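Local coordinates for surface protein VspA (Borrelia turicatae, PDB 1YJG) that is a surface lipoprotein that probably takes part in antigenic variation, one variant being expressed at a time so that the spirochaete evades host immunity, at residues A[44-54]-A[106-117]; A[58-69]-A[82-93]. All coordinates share one frame; numbering follows the deposited sequence.

Contact 1: residues A[44-54]-A[106-117]; sequences ADKNAKLISGA and DDVKDADAKTAI
Asp45 and Asp110 hold each other by a reciprocal pair of bonds: Asp45 N donates to Asp110 OD1, which it meets from above the carboxylate plane, and Asp110 N donates to Asp45 OD1. Followed outward, the side chain of Asp45 meets 106-117 at every step. Its CB lies against Asp107 OD2; CG is set beside the backbone N, anti to the carbonyl carbon (chi1 -44°), which carries the carboxylate over to Lys109. Asp45 OD1 takes Asp110 N at 3.2 Å on its anti side, tilted somewhat from the carboxylate plane. Asp45 OD2 takes Lys109 NZ in a 2.7 Å salt bridge, on its syn side but clearly out of that plane, the two side chains running alongside each other. A water donates to both Asp45 OD2 and Asp107 OD1, bridging two like charges. Because OD1 receives the amide next after the N-cap residue Lys109, a carboxylate suits this place at the start of helix 110-117.

Asparagine suits position 47 because its NH2 can supply two donors. Asn47 ND2 gives one bond to Asp110 OD1 (2.8 Å, 160° at the hydrogen), nearly in its own amide plane and on the anti lone pair, and another to Val108 O at 3.0 Å, while Asn47 N reaches the same carbonyl. Small and branched apolar residues take over along the helices: Ile51 CD1 rests on Ala113 CB at 3.7 Å and on Ile117 CD1, and Ala54 CB meets Ile117 CG2.

The two short helical segments run almost parallel, 6° apart. Helix 2-28 packs against their apolar end through Leu27 and Ile24, Gly32 N binds Asn47 OD1 just before strand 33-36, and Ile35 of the second subunit packs on Ile51.

Contact 2: residues A[58-69]-A[82-93]; sequences ISAVDTKLASLE and ITTVKNASTSFL
Asp62 is the polar centre of this antiparallel pair, its carboxylate reaching Lys86, Ser89 and Thr90 on 82-93. CG stands anti to the backbone N (chi1 -162°), which swings the acid across the gap. Lys86 NZ forms a 2.7 Å salt bridge with Asp62 OD2, coming from above the carboxylate plane, and Ser89 OG donates to the anti lone pair of Asp62 OD1, also at 2.7 Å. Thr90 OG1 lies 2.9 Å from Asp62 OD1, but its proton could instead go to Lys86 O. A water donating to Asp62 OD2 and Thr90 OG1 adds to the group. Serine is short enough to let the helices come close here, and Ser89, itself buried, has an acceptor for its hydroxyl proton in the acid.

The aliphatic stems of polar residues pack as well. The methylenes of Lys86 run across the carboxylate end of Glu69 and lie over Leu65 CB and Ala66, with Lys86 CE 3.8 Å from Ala66 CB. Glu69 CG lies 3.6 Å from Ile82 CG2, the two side chains running antiparallel past one another.

Apolar contacts complete the interface. Leu65 CD1 presses on Val85 CG1 at 3.6 Å, the leucine roughly perpendicular to the valine. At the other end Ile58 CG2 approaches Phe92 CD2 obliquely.

Asp62, Leu65, Lys86 and Ser89 each sit as knobs among four residues of the facing helical segment, and the segment axes approach to 9.2 Å at 148°. Val61 and Leu68 also touch helix 2-28, Ile82 and Val85 also touch Leu142 of helix 129-155, and Ile58 reaches both helices.

Overall arrangement
Helix 48-69 supplies one side of both contacts: its start meets 106-117 in contact 1, and its later turns meet 82-93 in contact 2. In sequence, both segments of contact 2 fall between the two segments of contact 1. Their centres are about 22 Å apart, yet they touch where Phe92 CE1 packs 3.4 Å from Ala116 O. The centre of contact 2 is about 9 Å, and that of contact 1 about 17 Å, from the centre of the chain; contact 1 is near the strand hairpin and the second subunit, which reaches it far more extensively. Together they join three helices of the bundle in this core fragment of the lipoprotein, a parallel pair and an antiparallel one.

Contact 1: residues A[44-54]-A[106-117]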
loop_
_atom_site.group_PDB
_atom_site.type_symbol
_atom_site.label_atom_id
_atom_site.label_comp_id
_atom_site.label_asym_id
_atom_site.label_seq_id
_atom_site.Cartn_x
_atom_site.Cartn_y
_atom_site.Cartn_z
ATOM N N ALA A 44 -11.578 11.340 16.982
ATOM C CA ALA A 44 -10.353 11.048 17.737
ATOM C C ALA A 44 -10.166 9.730 18.501
ATOM O O ALA A 44 -11.108 9.099 18.974
ATOM C CB ALA A 44 -10.067 12.217 18.686
ATOM N N ASP A 45 -8.885 9.379 18.619
ATOM C CA ASP A 45 -8.373 8.198 19.316
ATOM C C ASP A 45 -8.839 6.817 18.825
ATOM O O ASP A 45 -9.306 6.683 17.699
ATOM C CB ASP A 45 -8.583 8.395 20.817
ATOM C CG ASP A 45 -8.209 9.802 21.274
ATOM O OD1 ASP A 45 -7.310 10.424 20.667
ATOM O OD2 ASP A 45 -8.760 10.374 22.227
ATOM N N LYS A 46 -8.650 5.794 19.656
ATOM C CA LYS A 46 -9.028 4.418 19.324
ATOM C C LYS A 46 -8.326 3.975 18.023
ATOM O O LYS A 46 -8.922 3.304 17.174
ATOM C CB LYS A 46 -10.554 4.267 19.203
ATOM C CG LYS A 46 -11.367 4.949 20.310
ATOM C CD LYS A 46 -12.446 5.851 19.705
ATOM C CE LYS A 46 -13.308 6.523 20.771
ATOM N NZ LYS A 46 -14.684 5.935 20.848
ATOM N N ASN A 47 -7.044 4.313 17.903
ATOM C CA ASN A 47 -6.249 3.997 16.710
ATOM C C ASN A 47 -5.495 2.668 16.669
ATOM O O ASN A 47 -4.891 2.352 15.648
ATOM C CB ASN A 47 -5.233 5.123 16.477
ATOM C CG ASN A 47 -5.890 6.444 16.196
ATOM O OD1 ASN A 47 -6.477 6.632 15.134
ATOM N ND2 ASN A 47 -5.801 7.372 17.140
ATOM N N ALA A 48 -5.527 1.881 17.741
ATOM C CA ALA A 48 -4.802 0.600 17.760
ATOM C C ALA A 48 -4.861 -0.256 16.480
ATOM O O ALA A 48 -3.819 -0.640 15.950
ATOM C CB ALA A 48 -5.232 -0.242 18.950
ATOM N N LYS A 49 -6.067 -0.555 15.997
ATOM C CA LYS A 49 -6.241 -1.396 14.795
ATOM C C LYS A 49 -5.645 -0.819 13.515
ATOM O O LYS A 49 -5.306 -1.572 12.602
ATOM C CB LYS A 49 -7.715 -1.770 14.586
ATOM C CG LYS A 49 -8.070 -3.176 15.083
ATOM C CD LYS A 49 -7.763 -3.328 16.567
ATOM C CE LYS A 49 -8.323 -4.610 17.159
ATOM N NZ LYS A 49 -8.894 -4.335 18.513
ATOM N N LEU A 50 -5.571 0.507 13.436
ATOM C CA LEU A 50 -4.994 1.178 12.277
ATOM C C LEU A 50 -3.477 0.944 12.343
ATOM O O LEU A 50 -2.844 0.678 11.319
ATOM C CB LEU A 50 -5.338 2.673 12.271
ATOM C CG LEU A 50 -4.646 3.547 11.226
ATOM C CD1 LEU A 50 -4.983 3.083 9.802
ATOM C CD2 LEU A 50 -4.998 5.017 11.431
ATOM N N ILE A 51 -2.902 1.020 13.547
ATOM C CA ILE A 51 -1.472 0.783 13.703
ATOM C C ILE A 51 -1.203 -0.695 13.374
ATOM O O ILE A 51 -0.158 -1.020 12.824
ATOM C CB ILE A 51 -0.942 1.117 15.107
ATOM C CG1 ILE A 51 -1.465 2.465 15.615
ATOM C CG2 ILE A 51 0.603 1.121 15.113
ATOM C CD1 ILE A 51 -1.334 3.619 14.642
ATOM N N SER A 52 -2.140 -1.582 13.712
ATOM C CA SER A 52 -1.969 -3.005 13.420
ATOM C C SER A 52 -1.874 -3.167 11.899
ATOM O O SER A 52 -1.068 -3.954 11.416
ATOM C CB SER A 52 -3.115 -3.858 13.995
ATOM O OG SER A 52 -3.150 -3.810 15.422
ATOM N N GLY A 53 -2.692 -2.410 11.161
ATOM C CA GLY A 53 -2.710 -2.445 9.707
ATOM C C GLY A 53 -1.365 -2.041 9.128
ATOM O O GLY A 53 -0.841 -2.697 8.229
ATOM N N ALA A 54 -0.816 -0.951 9.651
ATOM C CA ALA A 54 0.485 -0.432 9.237
ATOM C C ALA A 54 1.539 -1.485 9.530
ATOM O O ALA A 54 2.408 -1.753 8.710
ATOM C CB ALA A 54 0.812 0.836 9.995
ATOM N N ASP A 106 -6.599 -0.445 24.223
ATOM C CA ASP A 106 -7.946 -0.133 23.747
ATOM C C ASP A 106 -8.174 1.303 23.282
ATOM O O ASP A 106 -9.080 1.545 22.497
ATOM C CB ASP A 106 -8.984 -0.479 24.832
ATOM C CG ASP A 106 -9.829 -1.679 24.464
ATOM O OD1 ASP A 106 -11.070 -1.544 24.463
ATOM O OD2 ASP A 106 -9.343 -2.795 24.162
ATOM N N ASP A 107 -7.371 2.249 23.751
ATOM C CA ASP A 107 -7.555 3.640 23.356
ATOM C C ASP A 107 -6.239 4.332 23.025
ATOM O O ASP A 107 -5.717 5.103 23.832
ATOM C CB ASP A 107 -8.296 4.388 24.473
ATOM C CG ASP A 107 -8.813 5.747 24.033
ATOM O OD1 ASP A 107 -9.125 6.584 24.913
ATOM O OD2 ASP A 107 -8.935 6.069 22.837
ATOM N N VAL A 108 -5.709 4.057 21.833
ATOM C CA VAL A 108 -4.456 4.665 21.396
ATOM C C VAL A 108 -4.791 6.053 20.880
ATOM O O VAL A 108 -5.426 6.191 19.831
ATOM C CB VAL A 108 -3.768 3.847 20.289
ATOM C CG1 VAL A 108 -2.502 4.550 19.813
ATOM C CG2 VAL A 108 -3.466 2.438 20.781
ATOM N N LYS A 109 -4.380 7.072 21.636
ATOM C CA LYS A 109 -4.626 8.466 21.276
ATOM C C LYS A 109 -3.878 8.868 20.007
ATOM O O LYS A 109 -2.830 8.301 19.684
ATOM C CB LYS A 109 -4.285 9.400 22.446
ATOM C CG LYS A 109 -5.351 9.405 23.562
ATOM C CD LYS A 109 -5.240 10.606 24.509
ATOM C CE LYS A 109 -5.795 11.907 23.898
ATOM N NZ LYS A 109 -7.299 11.958 23.877
ATOM N N ASP A 110 -4.437 9.856 19.314
ATOM C CA ASP A 110 -3.905 10.386 18.058
ATOM C C ASP A 110 -2.407 10.698 18.070
ATOM O O ASP A 110 -1.686 10.301 17.159
ATOM C CB ASP A 110 -4.689 11.651 17.641
ATOM C CG ASP A 110 -6.094 11.335 17.125
ATOM O OD1 ASP A 110 -6.428 10.138 16.963
ATOM O OD2 ASP A 110 -6.938 12.222 16.868
ATOM N N ALA A 111 -1.954 11.410 19.096
ATOM C CA ALA A 111 -0.547 11.783 19.221
ATOM C C ALA A 111 0.349 10.555 19.291
ATOM O O ALA A 111 1.405 10.527 18.677
ATOM C CB ALA A 111 -0.336 12.672 20.434
ATOM N N ASP A 112 -0.076 9.541 20.039
ATOM C CA ASP A 112 0.706 8.313 20.172
ATOM C C ASP A 112 0.702 7.489 18.874
ATOM O O ASP A 112 1.683 6.808 18.577
ATOM C CB ASP A 112 0.248 7.498 21.378
ATOM C CG ASP A 112 0.433 8.261 22.679
ATOM O OD1 ASP A 112 1.599 8.537 23.031
ATOM O OD2 ASP A 112 -0.522 8.654 23.394
ATOM N N ALA A 113 -0.386 7.557 18.110
ATOM C CA ALA A 113 -0.475 6.835 16.848
ATOM C C ALA A 113 0.531 7.486 15.899
ATOM O O ALA A 113 1.173 6.810 15.123
ATOM C CB ALA A 113 -1.866 6.901 16.272
ATOM N N LYS A 114 0.684 8.801 16.008
ATOM C CA LYS A 114 1.606 9.549 15.172
ATOM C C LYS A 114 3.067 9.203 15.473
ATOM O O LYS A 114 3.895 9.191 14.559
ATOM C CB LYS A 114 1.342 11.044 15.296
ATOM C CG LYS A 114 0.069 11.457 14.586
ATOM C CD LYS A 114 -0.353 12.864 14.957
ATOM C CE LYS A 114 -1.442 13.366 14.007
ATOM N NZ LYS A 114 -2.559 14.032 14.712
ATOM N N THR A 115 3.386 8.906 16.736
ATOM C CA THR A 115 4.764 8.540 17.094
ATOM C C THR A 115 5.126 7.187 16.484
ATOM O O THR A 115 6.287 6.788 16.494
ATOM C CB THR A 115 5.002 8.472 18.616
ATOM O OG1 THR A 115 4.287 7.363 19.180
ATOM C CG2 THR A 115 4.474 9.731 19.337
ATOM N N ALA A 116 4.130 6.470 15.980
ATOM C CA ALA A 116 4.375 5.179 15.364
ATOM C C ALA A 116 4.421 5.208 13.841
ATOM O O ALA A 116 5.388 4.714 13.265
ATOM C CB ALA A 116 3.339 4.148 15.837
ATOM N N ILE A 117 3.413 5.811 13.197
ATOM C CA ILE A 117 3.319 5.847 11.720
ATOM C C ILE A 117 3.182 7.178 10.968
ATOM O O ILE A 117 2.864 7.163 9.768
ATOM C CB ILE A 117 2.110 4.958 11.296
ATOM C CG1 ILE A 117 0.770 5.656 11.601
ATOM C CG2 ILE A 117 2.154 3.612 12.006
ATOM C CD1 ILE A 117 -0.461 4.875 11.142
HETATM O O HOH W 1 -10.058 8.782 23.833
HETATM O O HOH W 2 -7.394 1.630 20.242
#

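Contact 2: residues A[58-69]-A[82-93]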
loop_
_atom_site.group_PDB
_atom_site.type_symbol
_atom_site.label_atom_id
_atom_site.label_comp_id
_atom_site.label_asym_id
_atom_site.label_seq_id
_atom_site.Cartn_x
_atom_site.Cartn_y
_atom_site.Cartn_z
ATOM N N ILE A 58 4.041 -3.293 6.791
ATOM C CA ILE A 58 5.503 -3.296 6.926
ATOM C C ILE A 58 6.033 -4.722 7.056
ATOM O O ILE A 58 7.174 -4.967 6.704
ATOM C CB ILE A 58 5.996 -2.365 8.071
ATOM C CG1 ILE A 58 5.573 -0.923 7.800
ATOM C CG2 ILE A 58 7.518 -2.404 8.197
ATOM C CD1 ILE A 58 5.956 -0.391 6.437
ATOM N N SER A 59 5.196 -5.653 7.529
ATOM C CA SER A 59 5.595 -7.057 7.665
ATOM C C SER A 59 5.674 -7.633 6.265
ATOM O O SER A 59 6.555 -8.430 5.977
ATOM C CB SER A 59 4.605 -7.874 8.501
ATOM O OG SER A 59 4.706 -7.526 9.867
ATOM N N ALA A 60 4.746 -7.222 5.399
ATOM C CA ALA A 60 4.717 -7.687 4.006
ATOM C C ALA A 60 5.956 -7.150 3.312
ATOM O O ALA A 60 6.574 -7.848 2.521
ATOM C CB ALA A 60 3.457 -7.214 3.291
ATOM N N VAL A 61 6.309 -5.901 3.622
ATOM C CA VAL A 61 7.487 -5.259 3.056
ATOM C C VAL A 61 8.746 -6.039 3.429
ATOM O O VAL A 61 9.590 -6.317 2.577
ATOM C CB VAL A 61 7.638 -3.824 3.591
ATOM C CG1 VAL A 61 9.054 -3.308 3.367
ATOM C CG2 VAL A 61 6.643 -2.919 2.940
ATOM N N ASP A 62 8.855 -6.388 4.708
ATOM C CA ASP A 62 9.997 -7.142 5.232
ATOM C C ASP A 62 10.144 -8.507 4.531
ATOM O O ASP A 62 11.251 -8.916 4.186
ATOM C CB ASP A 62 9.841 -7.362 6.739
ATOM C CG ASP A 62 11.152 -7.735 7.412
ATOM O OD1 ASP A 62 11.977 -6.830 7.674
ATOM O OD2 ASP A 62 11.439 -8.907 7.719
ATOM N N THR A 63 9.021 -9.186 4.326
ATOM C CA THR A 63 8.994 -10.487 3.671
ATOM C C THR A 63 9.462 -10.355 2.216
ATOM O O THR A 63 10.198 -11.199 1.730
ATOM C CB THR A 63 7.577 -11.075 3.710
ATOM O OG1 THR A 63 7.194 -11.326 5.067
ATOM C CG2 THR A 63 7.516 -12.458 3.039
ATOM N N LYS A 64 9.032 -9.293 1.538
ATOM C CA LYS A 64 9.404 -9.049 0.143
ATOM C C LYS A 64 10.890 -8.735 -0.002
ATOM O O LYS A 64 11.505 -9.090 -0.989
ATOM C CB LYS A 64 8.558 -7.921 -0.456
ATOM C CG LYS A 64 7.084 -8.302 -0.664
ATOM C CD LYS A 64 6.183 -7.092 -0.803
ATOM C CE LYS A 64 4.706 -7.494 -0.858
ATOM N NZ LYS A 64 4.320 -8.055 -2.166
ATOM N N LEU A 65 11.452 -8.065 0.991
ATOM C CA LEU A 65 12.859 -7.702 0.997
ATOM C C LEU A 65 13.667 -8.948 1.310
ATOM O O LEU A 65 14.755 -9.117 0.781
ATOM C CB LEU A 65 13.137 -6.592 2.029
ATOM C CG LEU A 65 12.529 -5.242 1.670
ATOM C CD1 LEU A 65 12.538 -4.263 2.852
ATOM C CD2 LEU A 65 13.241 -4.643 0.480
ATOM N N ALA A 66 13.125 -9.823 2.161
ATOM C CA ALA A 66 13.794 -11.069 2.528
ATOM C C ALA A 66 13.972 -11.909 1.260
ATOM O O ALA A 66 15.019 -12.520 1.043
ATOM C CB ALA A 66 12.998 -11.828 3.580
ATOM N N SER A 67 12.953 -11.890 0.407
ATOM C CA SER A 67 12.979 -12.618 -0.854
ATOM C C SER A 67 13.965 -11.961 -1.830
ATOM O O SER A 67 14.736 -12.641 -2.490
ATOM C CB SER A 67 11.581 -12.630 -1.480
ATOM O OG SER A 67 11.590 -13.200 -2.778
ATOM N N LEU A 68 13.928 -10.633 -1.910
ATOM C CA LEU A 68 14.816 -9.889 -2.809
ATOM C C LEU A 68 16.304 -10.098 -2.501
ATOM O O LEU A 68 17.125 -10.167 -3.417
ATOM C CB LEU A 68 14.508 -8.392 -2.764
ATOM C CG LEU A 68 13.688 -7.846 -3.926
ATOM C CD1 LEU A 68 13.731 -6.316 -3.879
ATOM C CD2 LEU A 68 14.166 -8.374 -5.285
ATOM N N GLU A 69 16.630 -10.178 -1.214
ATOM C CA GLU A 69 18.000 -10.391 -0.741
ATOM C C GLU A 69 18.601 -11.702 -1.257
ATOM O O GLU A 69 19.815 -11.804 -1.404
ATOM C CB GLU A 69 18.026 -10.483 0.784
ATOM C CG GLU A 69 18.084 -9.173 1.526
ATOM C CD GLU A 69 18.133 -9.376 3.026
ATOM O OE1 GLU A 69 18.343 -8.374 3.766
ATOM O OE2 GLU A 69 17.954 -10.537 3.472
ATOM N N ILE A 82 19.573 -3.181 -0.410
ATOM C CA ILE A 82 18.362 -3.918 -0.037
ATOM C C ILE A 82 18.428 -4.211 1.443
ATOM O O ILE A 82 17.415 -4.163 2.112
ATOM C CB ILE A 82 18.254 -5.280 -0.770
ATOM C CG1 ILE A 82 17.962 -5.102 -2.250
ATOM C CG2 ILE A 82 17.136 -6.177 -0.131
ATOM C CD1 ILE A 82 18.157 -6.436 -3.070
ATOM N N THR A 83 19.618 -4.563 1.936
ATOM C CA THR A 83 19.818 -4.882 3.352
ATOM C C THR A 83 19.543 -3.667 4.217
ATOM O O THR A 83 18.956 -3.798 5.283
ATOM C CB THR A 83 21.242 -5.440 3.599
ATOM O OG1 THR A 83 21.362 -6.717 2.972
ATOM C CG2 THR A 83 21.478 -5.754 5.082
ATOM N N THR A 84 19.959 -2.487 3.749
ATOM C CA THR A 84 19.719 -1.253 4.476
ATOM C C THR A 84 18.203 -1.055 4.595
ATOM O O THR A 84 17.706 -0.630 5.653
ATOM C CB THR A 84 20.380 -0.074 3.765
ATOM O OG1 THR A 84 21.798 -0.247 3.818
ATOM C CG2 THR A 84 20.131 1.257 4.500
ATOM N N VAL A 85 17.462 -1.391 3.535
ATOM C CA VAL A 85 16.000 -1.255 3.581
ATOM C C VAL A 85 15.422 -2.273 4.558
ATOM O O VAL A 85 14.608 -1.914 5.400
ATOM C CB VAL A 85 15.275 -1.457 2.223
ATOM C CG1 VAL A 85 13.830 -0.959 2.338
ATOM C CG2 VAL A 85 15.991 -0.750 1.063
ATOM N N LYS A 86 15.865 -3.527 4.461
ATOM C CA LYS A 86 15.366 -4.581 5.344
ATOM C C LYS A 86 15.738 -4.388 6.815
ATOM O O LYS A 86 15.029 -4.869 7.682
ATOM C CB LYS A 86 15.754 -5.981 4.867
ATOM C CG LYS A 86 15.091 -7.063 5.725
ATOM C CD LYS A 86 14.903 -8.379 5.018
ATOM C CE LYS A 86 14.802 -9.532 6.015
ATOM N NZ LYS A 86 14.084 -9.178 7.281
ATOM N N ASN A 87 16.845 -3.701 7.092
ATOM C CA ASN A 87 17.264 -3.433 8.462
ATOM C C ASN A 87 16.247 -2.450 9.032
ATOM O O ASN A 87 15.867 -2.536 10.183
ATOM C CB ASN A 87 18.655 -2.758 8.541
ATOM C CG ASN A 87 19.840 -3.719 8.267
ATOM O OD1 ASN A 87 19.718 -4.946 8.308
ATOM N ND2 ASN A 87 21.004 -3.130 7.999
ATOM N N ALA A 88 15.817 -1.500 8.210
ATOM C CA ALA A 88 14.854 -0.493 8.638
ATOM C C ALA A 88 13.465 -1.073 8.925
ATOM O O ALA A 88 12.869 -0.755 9.950
ATOM C CB ALA A 88 14.776 0.654 7.623
ATOM N N SER A 89 12.958 -1.922 8.035
ATOM C CA SER A 89 11.643 -2.535 8.225
ATOM C C SER A 89 11.660 -3.478 9.442
ATOM O O SER A 89 10.677 -3.575 10.172
ATOM C CB SER A 89 11.182 -3.278 6.963
ATOM O OG SER A 89 12.050 -4.342 6.620
ATOM N N THR A 90 12.777 -4.164 9.655
ATOM C CA THR A 90 12.927 -5.073 10.788
ATOM C C THR A 90 12.895 -4.226 12.065
ATOM O O THR A 90 12.250 -4.587 13.034
ATOM C CB THR A 90 14.252 -5.878 10.665
ATOM O OG1 THR A 90 14.066 -6.966 9.751
ATOM C CG2 THR A 90 14.622 -6.571 11.955
ATOM N N SER A 91 13.579 -3.085 12.031
ATOM C CA SER A 91 13.651 -2.146 13.158
ATOM C C SER A 91 12.278 -1.615 13.532
ATOM O O SER A 91 11.928 -1.527 14.711
ATOM C CB SER A 91 14.562 -0.969 12.811
ATOM O OG SER A 91 15.890 -1.248 13.197
ATOM N N PHE A 92 11.505 -1.238 12.523
ATOM C CA PHE A 92 10.162 -0.728 12.748
ATOM C C PHE A 92 9.314 -1.773 13.472
ATOM O O PHE A 92 8.640 -1.467 14.449
ATOM C CB PHE A 92 9.471 -0.372 11.422
ATOM C CG PHE A 92 8.039 0.030 11.597
ATOM C CD1 PHE A 92 7.714 1.348 11.895
ATOM C CD2 PHE A 92 7.027 -0.914 11.536
ATOM C CE1 PHE A 92 6.402 1.725 12.087
ATOM C CE2 PHE A 92 5.706 -0.544 11.736
ATOM C CZ PHE A 92 5.392 0.771 12.007
ATOM N N LEU A 93 9.351 -3.007 12.983
ATOM C CA LEU A 93 8.572 -4.102 13.575
ATOM C C LEU A 93 8.985 -4.422 15.017
ATOM O O LEU A 93 8.134 -4.597 15.877
ATOM C CB LEU A 93 8.672 -5.367 12.711
ATOM C CG LEU A 93 8.189 -5.247 11.266
ATOM C CD1 LEU A 93 8.525 -6.531 10.494
ATOM C CD2 LEU A 93 6.700 -4.958 11.203
HETATM O O HOH W 3 13.039 -9.806 10.308
#